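Local coordinates for protein ectonucleotide pyrophosphatase/phosphodiesterase family member 5 (Mus musculus, PDB 5VEO) that probably hydrolyses phosphodiester or pyrophosphate bonds at a zinc site on the outside of the cell, with a restricted choice of nucleotide substrates, at residues D129-I132 against H133-F136; I111-R115 against A116-S120; V235-L238 against D239-L242. The protein carries 1 engineered substitution. All coordinates share one frame; numbering follows the deposited sequence.

Contact 1 (D129-I132 against H133-F136); sequences DVKI and HDSF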
loop_
_atom_site.group_PDB
_atom_site.type_symbol
_atom_site.label_atom_id
_atom_site.label_comp_id
_atom_site.label_asym_id
_atom_site.label_seq_id
_atom_site.Cartn_x
_atom_site.Cartn_y
_atom_site.Cartn_z
ATOM N N ASP A 129 1.608 -2.590 -14.418
ATOM C CA ASP A 129 2.345 -3.059 -15.584
ATOM C C ASP A 129 2.430 -4.582 -15.622
ATOM O O ASP A 129 3.296 -5.145 -16.311
ATOM C CB ASP A 129 3.735 -2.403 -15.650
ATOM C CG ASP A 129 4.613 -2.699 -14.447
ATOM O OD1 ASP A 129 4.083 -2.857 -13.334
ATOM O OD2 ASP A 129 5.857 -2.735 -14.617
ATOM N N VAL A 130 1.522 -5.251 -14.917
ATOM C CA VAL A 130 1.432 -6.707 -14.870
ATOM C C VAL A 130 0.213 -7.133 -15.670
ATOM O O VAL A 130 -0.850 -6.522 -15.556
ATOM C CB VAL A 130 1.312 -7.208 -13.418
ATOM C CG1 VAL A 130 1.144 -8.737 -13.357
ATOM C CG2 VAL A 130 2.514 -6.792 -12.583
ATOM N N LYS A 131 0.348 -8.203 -16.446
ATOM C CA LYS A 131 -0.798 -8.724 -17.171
ATOM C C LYS A 131 -1.678 -9.491 -16.189
ATOM O O LYS A 131 -1.217 -10.427 -15.533
ATOM C CB LYS A 131 -0.358 -9.617 -18.330
ATOM C CG LYS A 131 -1.518 -10.102 -19.139
ATOM C CD LYS A 131 -1.051 -11.019 -20.271
ATOM C CE LYS A 131 -0.799 -10.228 -21.525
ATOM N NZ LYS A 131 -0.472 -11.093 -22.718
ATOM N N ILE A 132 -2.931 -9.075 -16.053
ATOM C CA ILE A 132 -3.851 -9.671 -15.092
ATOM C C ILE A 132 -5.129 -10.020 -15.837
ATOM O O ILE A 132 -5.755 -9.146 -16.446
ATOM C CB ILE A 132 -4.137 -8.727 -13.910
ATOM C CG1 ILE A 132 -2.825 -8.346 -13.203
ATOM C CG2 ILE A 132 -5.099 -9.378 -12.921
ATOM C CD1 ILE A 132 -2.986 -7.214 -12.163
ATOM N N HIS A 133 -5.522 -11.287 -15.785
ATOM C CA HIS A 133 -6.645 -11.781 -16.582
ATOM C C HIS A 133 -6.521 -11.329 -18.041
ATOM O O HIS A 133 -7.480 -10.869 -18.662
ATOM C CB HIS A 133 -7.981 -11.330 -15.985
ATOM C CG HIS A 133 -8.190 -11.764 -14.568
ATOM N ND1 HIS A 133 -8.183 -13.088 -14.186
ATOM C CD2 HIS A 133 -8.414 -11.048 -13.440
ATOM C CE1 HIS A 133 -8.386 -13.168 -12.881
ATOM N NE2 HIS A 133 -8.536 -11.947 -12.407
ATOM N N ASP A 134 -5.311 -11.458 -18.578
ATOM C CA ASP A 134 -4.976 -11.106 -19.961
ATOM C C ASP A 134 -5.153 -9.621 -20.272
ATOM O O ASP A 134 -5.284 -9.247 -21.443
ATOM C CB ASP A 134 -5.794 -11.936 -20.964
ATOM C CG ASP A 134 -5.326 -13.368 -21.049
ATOM O OD1 ASP A 134 -4.245 -13.680 -20.516
ATOM O OD2 ASP A 134 -6.032 -14.190 -21.669
ATOM N N SER A 135 -5.118 -8.741 -19.263
ATOM C CA SER A 135 -5.431 -7.336 -19.475
ATOM C C SER A 135 -4.435 -6.457 -18.744
ATOM O O SER A 135 -3.888 -6.839 -17.704
ATOM C CB SER A 135 -6.822 -6.946 -18.967
ATOM O OG SER A 135 -7.845 -7.681 -19.594
ATOM N N PHE A 136 -4.229 -5.276 -19.307
ATOM C CA PHE A 136 -3.482 -4.170 -18.731
ATOM C C PHE A 136 -4.409 -2.969 -18.635
ATOM O O PHE A 136 -5.456 -2.931 -19.297
ATOM C CB PHE A 136 -2.282 -3.775 -19.610
ATOM C CG PHE A 136 -1.188 -4.806 -19.690
ATOM C CD1 PHE A 136 -0.169 -4.841 -18.749
ATOM C CD2 PHE A 136 -1.153 -5.700 -20.735
ATOM C CE1 PHE A 136 0.849 -5.777 -18.844
ATOM C CE2 PHE A 136 -0.143 -6.640 -20.833
ATOM C CZ PHE A 136 0.854 -6.680 -19.893
HETATM O O HOH W 1 -3.426 -5.289 -15.332
#
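Ile-132 and Ser-135 face each other across a type I' beta turn, whose two middle residues, His-133 and Asp-134, both have the positive phi this turn requires. Two backbone bonds close it as a single antiparallel hydrogen-bonded pair: Ile-132 N to Ser-135 O at 2.9 Å is almost perfectly straight (178° at the hydrogen), while Ser-135 N reaches Ile-132 O, also at 2.9 Å. One water donates to both Val-130 O and Ser-135 O, bridging the two arms beyond this pair. The close packing is made by Phe-136, whose ring has Lys-131 CA over one face, toward the rim, and Lys-131 CB 3.5 Å from Phe-136 CZ. Ile-132, which is buried, has its CG2 3.7 Å from His-133 CD2. The solvent side is looser. With CG anti to the backbone N (chi1 -177°), Lys-131 runs past the turn, its CG 3.7 Å from Asp-134 CA, yet Lys-131 NZ and Asp-134 OD1 stay 5.1 Å apart, too far for direct pairing. The turn belongs to the loop between strands 120-123 and 139-140; Val-130 and Ile-132 pack on Trp-103, and Phe-136 stacks on Tyr-140 of strand 139-140.

Contact 2 (I111-R115 against A116-S120); sequences ITNQR and AGHAS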
loop_
_atom_site.group_PDB
_atom_site.type_symbol
_atom_site.label_atom_id
_atom_site.label_comp_id
_atom_site.label_asym_id
_atom_site.label_seq_id
_atom_site.Cartn_x
_atom_site.Cartn_y
_atom_site.Cartn_z
ATOM N N ILE A 111 -9.542 -3.038 -14.789
ATOM C CA ILE A 111 -10.139 -4.021 -15.693
ATOM C C ILE A 111 -11.652 -3.863 -15.716
ATOM O O ILE A 111 -12.270 -3.849 -16.784
ATOM C CB ILE A 111 -9.720 -5.444 -15.293
ATOM C CG1 ILE A 111 -8.215 -5.576 -15.490
ATOM C CG2 ILE A 111 -10.483 -6.511 -16.096
ATOM C CD1 ILE A 111 -7.666 -6.939 -15.164
ATOM N N THR A 112 -12.269 -3.719 -14.539
ATOM C CA THR A 112 -13.712 -3.507 -14.463
ATOM C C THR A 112 -14.118 -2.236 -15.199
ATOM O O THR A 112 -15.096 -2.230 -15.960
ATOM C CB THR A 112 -14.136 -3.457 -12.994
ATOM O OG1 THR A 112 -13.790 -4.701 -12.371
ATOM C CG2 THR A 112 -15.626 -3.214 -12.837
ATOM N N ASN A 113 -13.350 -1.166 -15.014
ATOM C CA ASN A 113 -13.584 0.092 -15.709
ATOM C C ASN A 113 -13.549 -0.095 -17.222
ATOM O O ASN A 113 -14.379 0.467 -17.947
ATOM C CB ASN A 113 -12.515 1.087 -15.275
ATOM C CG ASN A 113 -12.780 2.488 -15.743
ATOM O OD1 ASN A 113 -13.876 3.031 -15.574
ATOM N ND2 ASN A 113 -11.751 3.110 -16.291
ATOM N N GLN A 114 -12.571 -0.853 -17.709
ATOM C CA GLN A 114 -12.415 -1.047 -19.149
ATOM C C GLN A 114 -13.467 -1.992 -19.710
ATOM O O GLN A 114 -13.921 -1.806 -20.853
ATOM C CB GLN A 114 -10.986 -1.519 -19.411
ATOM C CG GLN A 114 -10.024 -0.337 -19.203
ATOM C CD GLN A 114 -8.593 -0.704 -18.843
ATOM O OE1 GLN A 114 -7.877 0.106 -18.221
ATOM N NE2 GLN A 114 -8.142 -1.883 -19.276
ATOM N N ARG A 115 -13.907 -2.976 -18.923
ATOM C CA ARG A 115 -15.018 -3.818 -19.357
ATOM C C ARG A 115 -16.311 -3.025 -19.488
ATOM O O ARG A 115 -17.197 -3.426 -20.257
ATOM C CB ARG A 115 -15.213 -4.984 -18.383
ATOM C CG ARG A 115 -14.098 -6.013 -18.465
ATOM C CD ARG A 115 -14.253 -7.162 -17.486
ATOM N NE ARG A 115 -13.155 -8.114 -17.655
ATOM C CZ ARG A 115 -12.774 -9.007 -16.747
ATOM N NH1 ARG A 115 -13.385 -9.081 -15.571
ATOM N NH2 ARG A 115 -11.763 -9.823 -17.013
ATOM N N ALA A 116 -16.430 -1.904 -18.780
ATOM C CA ALA A 116 -17.573 -1.009 -18.901
ATOM C C ALA A 116 -17.422 -0.005 -20.040
ATOM O O ALA A 116 -18.295 0.857 -20.208
ATOM C CB ALA A 116 -17.793 -0.267 -17.576
ATOM N N GLY A 117 -16.337 -0.079 -20.804
ATOM C CA GLY A 117 -16.132 0.771 -21.957
ATOM C C GLY A 117 -15.287 2.005 -21.738
ATOM O O GLY A 117 -15.182 2.827 -22.655
ATOM N N HIS A 118 -14.673 2.156 -20.561
ATOM C CA HIS A 118 -13.842 3.310 -20.261
ATOM C C HIS A 118 -12.364 2.948 -20.439
ATOM O O HIS A 118 -12.004 1.802 -20.722
ATOM C CB HIS A 118 -14.107 3.811 -18.830
ATOM C CG HIS A 118 -15.561 3.984 -18.503
ATOM N ND1 HIS A 118 -16.326 5.002 -19.032
ATOM C CD2 HIS A 118 -16.383 3.280 -17.690
ATOM C CE1 HIS A 118 -17.559 4.912 -18.565
ATOM N NE2 HIS A 118 -17.622 3.875 -17.749
ATOM N N ALA A 119 -11.508 3.955 -20.303
ATOM C CA ALA A 119 -10.063 3.790 -20.407
ATOM C C ALA A 119 -9.431 4.173 -19.078
ATOM O O ALA A 119 -9.850 5.144 -18.464
ATOM C CB ALA A 119 -9.473 4.666 -21.517
ATOM N N SER A 120 -8.424 3.418 -18.658
ATOM C CA SER A 120 -7.678 3.693 -17.430
ATOM C C SER A 120 -6.231 3.984 -17.781
ATOM O O SER A 120 -5.716 3.494 -18.787
ATOM C CB SER A 120 -7.694 2.504 -16.467
ATOM O OG SER A 120 -8.956 1.886 -16.349
HETATM O O HOH W 2 -12.621 -0.019 -22.710
#
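Asn-113 and His-118 meet where helix 109-115 ends in a Schellman motif, a standard way of turning a chain out of a helix. The backbone bonds define it: His-118 N donates to Asn-113 O at 3.1 Å, and Gly-117 N to Gln-114 O at 3.0 Å. Ala-116 N still makes a helical bond to Thr-112 O. Gly-117 takes the positive-phi place, where a CB would jam against the preceding carbonyl oxygen. A water donates to both Gln-114 O and His-118 O.

Side-chain hydrogen bonds form a second layer, centred on the Ser-120 hydroxyl. Asn-113 turns its CG away from its own backbone N (chi1 -170°), which brings the amide up to His-118 and Ser-120. Asn-113 ND2 donates to Ser-120 OG at 3.1 Å, nearly straight (169°) and in the plane of the amide, and Ser-120 OG in turn donates to Gln-114 OE1 at 2.8 Å. Asn-113 ND2 also binds Asn-167 OD1, and Gln-114 OE1 also receives Thr-138 N. A leucine in place of Asn-113 would probably leave Ser-120 OG and Asn-167 OD1 without this donor.

Van der Waals and CA-H...O contacts complete the set. The Asn-113 amide and His-118 ring planes are only 16° apart, with Asn-113 OD1 3.3 Å from His-118 CD2. A CA-H...O contact joins Gln-114 CA to His-118 O.

The chain then enters strand 120-123 of the main mixed sheet; from the helix Asn-113 and from the strand Ser-120 both pack on Leu-168 of strand 168-173, and Ser-120 pairs through its backbone with Tyr-139.

Contact 3 (V235-L238 against D239-L242); sequences VIEL and DRYL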
loop_
_atom_site.group_PDB
_atom_site.type_symbol
_atom_site.label_atom_id
_atom_site.label_comp_id
_atom_site.label_asym_id
_atom_site.label_seq_id
_atom_site.Cartn_x
_atom_site.Cartn_y
_atom_site.Cartn_z
ATOM N N VAL A 235 16.293 -5.274 18.339
ATOM C CA VAL A 235 16.500 -6.307 17.330
ATOM C C VAL A 235 16.211 -7.681 17.929
ATOM O O VAL A 235 16.678 -8.004 19.030
ATOM C CB VAL A 235 17.931 -6.254 16.765
ATOM C CG1 VAL A 235 18.217 -7.459 15.921
ATOM C CG2 VAL A 235 18.127 -4.984 15.949
ATOM N N ILE A 236 15.468 -8.492 17.183
ATOM C CA ILE A 236 15.274 -9.908 17.467
ATOM C C ILE A 236 16.085 -10.672 16.432
ATOM O O ILE A 236 15.841 -10.538 15.229
ATOM C CB ILE A 236 13.792 -10.305 17.396
ATOM C CG1 ILE A 236 12.947 -9.446 18.340
ATOM C CG2 ILE A 236 13.622 -11.784 17.702
ATOM C CD1 ILE A 236 11.719 -8.912 17.701
ATOM N N GLU A 237 17.053 -11.458 16.885
ATOM C CA GLU A 237 17.965 -12.153 15.983
ATOM C C GLU A 237 17.595 -13.635 15.969
ATOM O O GLU A 237 17.766 -14.334 16.973
ATOM C CB GLU A 237 19.415 -11.939 16.401
ATOM C CG GLU A 237 20.393 -12.410 15.362
ATOM C CD GLU A 237 21.843 -12.236 15.799
ATOM O OE1 GLU A 237 22.130 -11.281 16.567
ATOM O OE2 GLU A 237 22.691 -13.054 15.370
ATOM N N LEU A 238 17.082 -14.106 14.830
ATOM C CA LEU A 238 16.486 -15.438 14.790
ATOM C C LEU A 238 17.512 -16.522 15.066
ATOM O O LEU A 238 17.175 -17.552 15.660
ATOM C CB LEU A 238 15.830 -15.696 13.434
ATOM C CG LEU A 238 14.612 -14.821 13.104
ATOM C CD1 LEU A 238 14.031 -15.112 11.730
ATOM C CD2 LEU A 238 13.534 -14.968 14.157
ATOM N N ASP A 239 18.756 -16.326 14.639
ATOM C CA ASP A 239 19.710 -17.410 14.812
ATOM C C ASP A 239 20.184 -17.543 16.253
ATOM O O ASP A 239 20.956 -18.467 16.555
ATOM C CB ASP A 239 20.870 -17.245 13.817
ATOM C CG ASP A 239 21.747 -16.049 14.091
ATOM O OD1 ASP A 239 21.401 -15.222 14.961
ATOM O OD2 ASP A 239 22.792 -15.938 13.403
ATOM N N ARG A 240 19.698 -16.696 17.162
ATOM C CA ARG A 240 19.851 -16.967 18.584
ATOM C C ARG A 240 18.930 -18.086 19.052
ATOM O O ARG A 240 19.178 -18.677 20.109
ATOM C CB ARG A 240 19.567 -15.712 19.405
ATOM C CG ARG A 240 20.654 -14.625 19.331
ATOM C CD ARG A 240 20.460 -13.545 20.414
ATOM N NE ARG A 240 19.988 -14.130 21.673
ATOM C CZ ARG A 240 19.679 -13.457 22.775
ATOM N NH1 ARG A 240 19.782 -12.135 22.821
ATOM N NH2 ARG A 240 19.260 -14.128 23.839
ATOM N N TYR A 241 17.894 -18.403 18.281
ATOM C CA TYR A 241 16.871 -19.371 18.658
ATOM C C TYR A 241 16.742 -20.539 17.701
ATOM O O TYR A 241 16.406 -21.642 18.143
ATOM C CB TYR A 241 15.497 -18.688 18.733
ATOM C CG TYR A 241 15.556 -17.361 19.439
ATOM C CD1 TYR A 241 15.745 -17.297 20.808
ATOM C CD2 TYR A 241 15.450 -16.171 18.732
ATOM C CE1 TYR A 241 15.830 -16.086 21.461
ATOM C CE2 TYR A 241 15.517 -14.957 19.376
ATOM C CZ TYR A 241 15.708 -14.919 20.741
ATOM O OH TYR A 241 15.773 -13.703 21.373
ATOM N N LEU A 242 16.973 -20.317 16.407
ATOM C CA LEU A 242 16.639 -21.264 15.357
ATOM C C LEU A 242 17.881 -21.631 14.571
ATOM O O LEU A 242 18.748 -20.784 14.322
ATOM C CB LEU A 242 15.617 -20.690 14.362
ATOM C CG LEU A 242 14.245 -20.220 14.821
ATOM C CD1 LEU A 242 13.445 -19.652 13.632
ATOM C CD2 LEU A 242 13.500 -21.362 15.465
HETATM O O HOH W 3 17.346 -11.801 19.756
#
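Glu-237 and Tyr-241 meet where strand 235-237, which pairs in parallel with strand 311-313, runs into a 3-10 turn. The turn is fixed by Arg-240 N bonding to Glu-237 O at 3.1 Å, and by Leu-238 O, which accepts from both Tyr-241 N and Leu-242 N.

On one flank two acids converge. Extended, with CG anti to the backbone N (chi1 -169°), Glu-237 reaches out until its OE2 is 2.6 Å from Asp-239 OD1, the carboxylate planes turned 40° from each other. So short a separation suggests that one acid probably holds a proton; the other Glu-237 oxygen, OE1, is in a salt bridge with Lys-316.

On the other flank the Tyr-241 ring reaches back over the strand. Tyr-241 CE2 lies 3.3 Å from Glu-237 O and 4.1 Å from Ile-236 CG2, the Ile-236 and Tyr-241 side chains crossing at about a right angle. Arg-240 CB covers the centre of one ring face, while Leu-238 and Leu-242 turn to helix 265-272 and strand 247-249. At the ring's far end, one water joins Tyr-241 OH at 3.0 Å to Glu-237 N at 2.9 Å.

How the contacts relate
Contacts 1 and 2 lie side by side, their centres 13 Å apart: Gln-114 NE2 makes a probable hydrogen bond to Phe-136 O (2.9 Å), and Ile-111 CD1 packs 3.2 Å from Ile-132 O. The helix end is thereby joined to the turn, and at the start of 129-132 the side chain of Asp-129 is about 5 Å from a bound AMP. Contact 3 stands apart, its centre 40 Å from that of contact 1 and 49 Å from that of contact 2, and across the chain's centre from contact 2. There the side chain of Asp-239 is about 5 Å from a NAG (N-acetylglucosamine) belonging to a glycan, not to a binding pocket.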